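Local coordinates for protein YciF (Escherichia coli, PDB 2GS4), which is a homodimeric stress protein of the ferritin-like superfamily, with a precise role still unsettled but a probable capacity to bind metal, as rubrerythrin does, at residues Tyr18-Gln23 / His111-Ser116; Lys22-Ala27 / Val76-Leu81. All blocks are in the same frame, centred on the assembly; numbering follows the deposited sequence.

Contact 1. Residues Tyr18-Gln23 / His111-Ser116; sequences YSAEKQ and HYEIAS
Glu21 and Glu113 meet through their carboxylates in the buried middle of the chain, a worked example of a helix bundle that gathers acid groups inside itself. Glu113 OE1 sits over one face of the Glu21 carboxylate, 3.0 Å from both Glu21 OE1 and Glu21 OE2. The two carboxylate planes stand 84° apart, and two acceptors facing each other make no hydrogen bond. Both chains start with CG anti to the carbonyl carbon (chi1 -61° in Glu21, -68° in Glu113) and bend at chi2, which turns the two acid ends toward each other. Glu21 OE2 is also hydrogen-bonded to Tyr117 OH, so an alanine in place of Glu21 would probably leave that hydroxyl without its carboxylate partner and Glu113 OE1 facing a gap.

The apolar part is thinner: Ala20 CB meets the edge of the Tyr112 ring, near the ring plane, at 4.5 Å from CE2. The same methyl lies beside a carboxylate oxygen, 3.9 Å from Glu113 OE2.

Polar bonding within helix 6-33 joins Gln23 NE2 to Ser19 OG at 3.0 Å, nearly in the amide plane; Gln23 NE2 also bonds to Cys75 O.

The nearly antiparallel axes pass 11.8 Å apart. Glu143 of helix 130-159 reaches Glu113, while helix 38-63 lines Glu21 through Thr51, Gln54 and Ile55; this convergence of four helices on acid groups is consistent with a ferritin-like metal site.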
loop_
_atom_site.group_PDB
_atom_site.type_symbol
_atom_site.label_atom_id
_atom_site.label_comp_id
_atom_site.label_asym_id
_atom_site.label_seq_id
_atom_site.Cartn_x
_atom_site.Cartn_y
_atom_site.Cartn_z
ATOM N N TYR A 18 -4.848 -3.340 -11.070
ATOM C CA TYR A 18 -5.713 -2.794 -12.120
ATOM C C TYR A 18 -6.415 -1.579 -11.513
ATOM O O TYR A 18 -6.458 -0.507 -12.109
ATOM C CB TYR A 18 -6.764 -3.822 -12.549
ATOM C CG TYR A 18 -7.569 -3.440 -13.780
ATOM C CD1 TYR A 18 -7.058 -3.645 -15.062
ATOM C CD2 TYR A 18 -8.843 -2.882 -13.662
ATOM C CE1 TYR A 18 -7.793 -3.306 -16.196
ATOM C CE2 TYR A 18 -9.591 -2.536 -14.800
ATOM C CZ TYR A 18 -9.055 -2.754 -16.060
ATOM O OH TYR A 18 -9.777 -2.429 -17.185
ATOM N N SER A 19 -6.952 -1.753 -10.310
ATOM C CA SER A 19 -7.633 -0.663 -9.623
ATOM C C SER A 19 -6.678 0.506 -9.382
ATOM O O SER A 19 -7.040 1.654 -9.605
ATOM C CB SER A 19 -8.224 -1.159 -8.294
ATOM O OG SER A 19 -8.579 -0.079 -7.445
ATOM N N ALA A 20 -5.456 0.210 -8.945
ATOM C CA ALA A 20 -4.464 1.245 -8.674
ATOM C C ALA A 20 -4.162 2.102 -9.902
ATOM O O ALA A 20 -4.069 3.318 -9.806
ATOM C CB ALA A 20 -3.175 0.602 -8.153
ATOM N N GLU A 21 -3.986 1.453 -11.049
ATOM C CA GLU A 21 -3.688 2.158 -12.294
ATOM C C GLU A 21 -4.874 3.035 -12.691
ATOM O O GLU A 21 -4.700 4.165 -13.155
ATOM C CB GLU A 21 -3.375 1.140 -13.407
ATOM C CG GLU A 21 -2.153 0.264 -13.114
ATOM C CD GLU A 21 -0.835 1.027 -13.220
ATOM O OE1 GLU A 21 -0.834 2.264 -13.027
ATOM O OE2 GLU A 21 0.206 0.387 -13.487
ATOM N N LYS A 22 -6.073 2.498 -12.488
ATOM C CA LYS A 22 -7.327 3.178 -12.796
ATOM C C LYS A 22 -7.376 4.492 -12.007
ATOM O O LYS A 22 -7.633 5.563 -12.554
ATOM C CB LYS A 22 -8.500 2.293 -12.371
ATOM C CG LYS A 22 -9.685 2.289 -13.309
ATOM C CD LYS A 22 -9.462 1.368 -14.496
ATOM C CE LYS A 22 -10.603 1.511 -15.490
ATOM N NZ LYS A 22 -10.263 0.931 -16.813
ATOM N N GLN A 23 -7.126 4.393 -10.706
ATOM C CA GLN A 23 -7.130 5.560 -9.836
ATOM C C GLN A 23 -5.974 6.464 -10.226
ATOM O O GLN A 23 -6.115 7.689 -10.247
ATOM C CB GLN A 23 -6.964 5.140 -8.370
ATOM C CG GLN A 23 -7.988 4.135 -7.877
ATOM C CD GLN A 23 -7.759 3.754 -6.424
ATOM O OE1 GLN A 23 -7.642 4.615 -5.559
ATOM N NE2 GLN A 23 -7.693 2.461 -6.153
ATOM N N HIS A 111 7.315 3.935 -5.627
ATOM C CA HIS A 111 7.867 2.896 -4.762
ATOM C C HIS A 111 6.834 1.770 -4.714
ATOM O O HIS A 111 7.168 0.590 -4.862
ATOM C CB HIS A 111 8.127 3.450 -3.354
ATOM C CG HIS A 111 8.612 2.425 -2.373
ATOM N ND1 HIS A 111 9.857 2.486 -1.785
ATOM C CD2 HIS A 111 8.007 1.328 -1.859
ATOM C CE1 HIS A 111 9.998 1.471 -0.950
ATOM N NE2 HIS A 111 8.891 0.754 -0.975
ATOM N N TYR A 112 5.573 2.147 -4.534
ATOM C CA TYR A 112 4.484 1.183 -4.473
ATOM C C TYR A 112 4.303 0.419 -5.788
ATOM O O TYR A 112 4.199 -0.799 -5.794
ATOM C CB TYR A 112 3.176 1.893 -4.125
ATOM C CG TYR A 112 1.969 0.983 -4.032
ATOM C CD1 TYR A 112 1.714 0.244 -2.878
ATOM C CD2 TYR A 112 1.069 0.878 -5.092
ATOM C CE1 TYR A 112 0.587 -0.571 -2.780
ATOM C CE2 TYR A 112 -0.057 0.067 -5.007
ATOM C CZ TYR A 112 -0.293 -0.652 -3.846
ATOM O OH TYR A 112 -1.422 -1.432 -3.741
ATOM N N GLU A 113 4.267 1.136 -6.903
ATOM C CA GLU A 113 4.066 0.472 -8.188
ATOM C C GLU A 113 5.172 -0.505 -8.548
ATOM O O GLU A 113 4.902 -1.633 -8.961
ATOM C CB GLU A 113 3.883 1.520 -9.281
ATOM C CG GLU A 113 2.583 2.293 -9.120
ATOM C CD GLU A 113 1.378 1.520 -9.627
ATOM O OE1 GLU A 113 1.148 1.530 -10.853
ATOM O OE2 GLU A 113 0.673 0.892 -8.808
ATOM N N ILE A 114 6.418 -0.080 -8.371
ATOM C CA ILE A 114 7.563 -0.929 -8.659
ATOM C C ILE A 114 7.501 -2.226 -7.841
ATOM O O ILE A 114 7.625 -3.321 -8.389
ATOM C CB ILE A 114 8.870 -0.150 -8.387
ATOM C CG1 ILE A 114 9.051 0.896 -9.494
ATOM C CG2 ILE A 114 10.053 -1.099 -8.283
ATOM C CD1 ILE A 114 10.142 1.917 -9.236
ATOM N N ALA A 115 7.289 -2.101 -6.536
ATOM C CA ALA A 115 7.196 -3.274 -5.680
ATOM C C ALA A 115 6.029 -4.163 -6.119
ATOM O O ALA A 115 6.137 -5.392 -6.075
ATOM C CB ALA A 115 7.031 -2.846 -4.215
ATOM N N SER A 116 4.919 -3.543 -6.537
ATOM C CA SER A 116 3.737 -4.285 -6.988
ATOM C C SER A 116 4.019 -5.127 -8.237
ATOM O O SER A 116 3.688 -6.307 -8.298
ATOM C CB SER A 116 2.578 -3.328 -7.308
ATOM O OG SER A 116 1.823 -3.002 -6.155
#

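Contact 2. Residues Lys22-Ala27 / Val76-Leu81; sequences KQLTRA and VAMEGL
Leu24 and Met78, the latter a selenomethionine, form the close-packed side of this contact together with Gln23. The leucine and selenomethionine side chains meet at about a right angle in two places: Leu24 CD1 rests 4.0 Å from the selenium of Met78, and Leu24 CD2 lies 4.1 Å from its CE. Met78 starts with CG anti to the backbone N (chi1 -180°), then folds at chi2 and chi3, so that the selenium and methyl end lie against the leucine fork. Val109 of helix 95-126 covers Leu24 as well. Gln23 packs its CB 4.2 Å from Met78 CG and extends beyond CG until OE1 lies 3.4 Å from Glu79 CA; the nearby Glu79 N is poorly angled for a bond. The amide's NE2 is taken up by Cys75 O, besides Ser19 OG.

The outer side is looser. Here one face of the exposed Arg26 guanidinium covers Gln23 CA. Glu79 runs outward, extended beyond CG, and its carboxylate is engaged beyond the contact by salt bridges to Lys74 and to Lys108 of the second subunit.

The two segments run almost parallel, 13° apart, with axes separated by 10.0 Å. No hydrogen bond joins them, so between these segments apolar fit and amide-to-backbone contact do the holding; polar bonding to helix 6-33 falls on Cys75, just before helix 76-89, while the charged chemistry is spent on the neighbouring loop and on the dimer.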
loop_
_atom_site.group_PDB
_atom_site.type_symbol
_atom_site.label_atom_id
_atom_site.label_comp_id
_atom_site.label_asym_id
_atom_site.label_seq_id
_atom_site.Cartn_x
_atom_site.Cartn_y
_atom_site.Cartn_z
ATOM N N LYS A 22 -6.073 2.498 -12.488
ATOM C CA LYS A 22 -7.327 3.178 -12.796
ATOM C C LYS A 22 -7.376 4.492 -12.007
ATOM O O LYS A 22 -7.633 5.563 -12.554
ATOM C CB LYS A 22 -8.500 2.293 -12.371
ATOM C CG LYS A 22 -9.685 2.289 -13.309
ATOM C CD LYS A 22 -9.462 1.368 -14.496
ATOM C CE LYS A 22 -10.603 1.511 -15.490
ATOM N NZ LYS A 22 -10.263 0.931 -16.813
ATOM N N GLN A 23 -7.126 4.393 -10.706
ATOM C CA GLN A 23 -7.130 5.560 -9.836
ATOM C C GLN A 23 -5.974 6.464 -10.226
ATOM O O GLN A 23 -6.115 7.689 -10.247
ATOM C CB GLN A 23 -6.964 5.140 -8.370
ATOM C CG GLN A 23 -7.988 4.135 -7.877
ATOM C CD GLN A 23 -7.759 3.754 -6.424
ATOM O OE1 GLN A 23 -7.642 4.615 -5.559
ATOM N NE2 GLN A 23 -7.693 2.461 -6.153
ATOM N N LEU A 24 -4.827 5.872 -10.550
ATOM C CA LEU A 24 -3.684 6.692 -10.909
ATOM C C LEU A 24 -3.981 7.614 -12.108
ATOM O O LEU A 24 -3.551 8.768 -12.108
ATOM C CB LEU A 24 -2.453 5.818 -11.170
ATOM C CG LEU A 24 -1.085 6.495 -10.955
ATOM C CD1 LEU A 24 -1.056 7.244 -9.620
ATOM C CD2 LEU A 24 0.021 5.452 -10.988
ATOM N N THR A 25 -4.740 7.133 -13.098
ATOM C CA THR A 25 -5.071 7.961 -14.273
ATOM C C THR A 25 -5.664 9.313 -13.886
ATOM O O THR A 25 -5.231 10.352 -14.392
ATOM C CB THR A 25 -6.068 7.259 -15.246
ATOM O OG1 THR A 25 -7.282 6.948 -14.558
ATOM C CG2 THR A 25 -5.459 5.981 -15.824
ATOM N N ARG A 26 -6.658 9.303 -13.000
ATOM C CA ARG A 26 -7.278 10.542 -12.541
ATOM C C ARG A 26 -6.246 11.387 -11.787
ATOM O O ARG A 26 -6.075 12.574 -12.063
ATOM C CB ARG A 26 -8.472 10.263 -11.603
ATOM C CG ARG A 26 -9.760 9.749 -12.267
ATOM C CD ARG A 26 -9.997 8.243 -12.057
ATOM N NE ARG A 26 -10.346 7.877 -10.682
ATOM C CZ ARG A 26 -10.749 6.661 -10.311
ATOM N NH1 ARG A 26 -10.858 5.691 -11.211
ATOM N NH2 ARG A 26 -11.034 6.408 -9.040
ATOM N N ALA A 27 -5.550 10.764 -10.843
ATOM C CA ALA A 27 -4.560 11.471 -10.038
ATOM C C ALA A 27 -3.472 12.177 -10.845
ATOM O O ALA A 27 -3.101 13.307 -10.540
ATOM C CB ALA A 27 -3.925 10.515 -9.043
ATOM N N VAL A 76 -7.110 0.158 -1.715
ATOM C CA VAL A 76 -7.021 1.113 -0.619
ATOM C C VAL A 76 -5.629 1.731 -0.482
ATOM O O VAL A 76 -5.494 2.894 -0.102
ATOM C CB VAL A 76 -7.462 0.424 0.696
ATOM C CG1 VAL A 76 -7.159 1.290 1.897
ATOM C CG2 VAL A 76 -8.966 0.146 0.619
ATOM N N ALA A 77 -4.597 0.954 -0.794
ATOM C CA ALA A 77 -3.231 1.452 -0.713
ATOM C C ALA A 77 -3.045 2.621 -1.686
ATOM O O ALA A 77 -2.581 3.683 -1.294
ATOM C CB ALA A 77 -2.246 0.335 -1.034
HETATM N N MSE A 78 -3.406 2.435 -2.953
HETATM C CA MSE A 78 -3.241 3.525 -3.915
HETATM C C MSE A 78 -4.079 4.738 -3.551
HETATM O O MSE A 78 -3.652 5.875 -3.740
HETATM C CB MSE A 78 -3.609 3.084 -5.334
HETATM C CG MSE A 78 -3.431 4.216 -6.346
HETATM SE SE MSE A 78 -1.618 4.882 -6.406
HETATM C CE MSE A 78 -0.856 3.471 -7.488
ATOM N N GLU A 79 -5.282 4.488 -3.042
ATOM C CA GLU A 79 -6.199 5.547 -2.640
ATOM C C GLU A 79 -5.495 6.438 -1.608
ATOM O O GLU A 79 -5.548 7.668 -1.697
ATOM C CB GLU A 79 -7.472 4.906 -2.061
ATOM C CG GLU A 79 -8.572 5.829 -1.591
ATOM C CD GLU A 79 -9.745 5.041 -1.010
ATOM O OE1 GLU A 79 -10.818 4.989 -1.648
ATOM O OE2 GLU A 79 -9.586 4.458 0.085
ATOM N N GLY A 80 -4.818 5.814 -0.647
ATOM C CA GLY A 80 -4.113 6.582 0.364
ATOM C C GLY A 80 -2.949 7.370 -0.220
ATOM O O GLY A 80 -2.730 8.525 0.146
ATOM N N LEU A 81 -2.204 6.753 -1.138
ATOM C CA LEU A 81 -1.058 7.412 -1.756
ATOM C C LEU A 81 -1.505 8.607 -2.596
ATOM O O LEU A 81 -0.796 9.616 -2.696
ATOM C CB LEU A 81 -0.279 6.404 -2.614
ATOM C CG LEU A 81 0.377 5.281 -1.798
ATOM C CD1 LEU A 81 1.025 4.238 -2.710
ATOM C CD2 LEU A 81 1.410 5.890 -0.871
#

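Contacts 1 and 2 both build on helix 6-33, sharing Lys22 and Gln23, and their centres lie about 8 Å apart. Each is buried, but contact 1 sits nearer the centre of the chain, between two long helices of the bundle, and its character is acidic. Contact 2 adds the short helix 76-89, which lies between helices 38-63 and 95-126 in the chain; its chemistry passes from apolar within to charged toward its outer side. Met78 bridges them, its CE packing 3.3 Å from Glu113 OE2. Tyr112 also packs on Ala77 and Leu81, so the three helices meet, and both contacts border the second subunit.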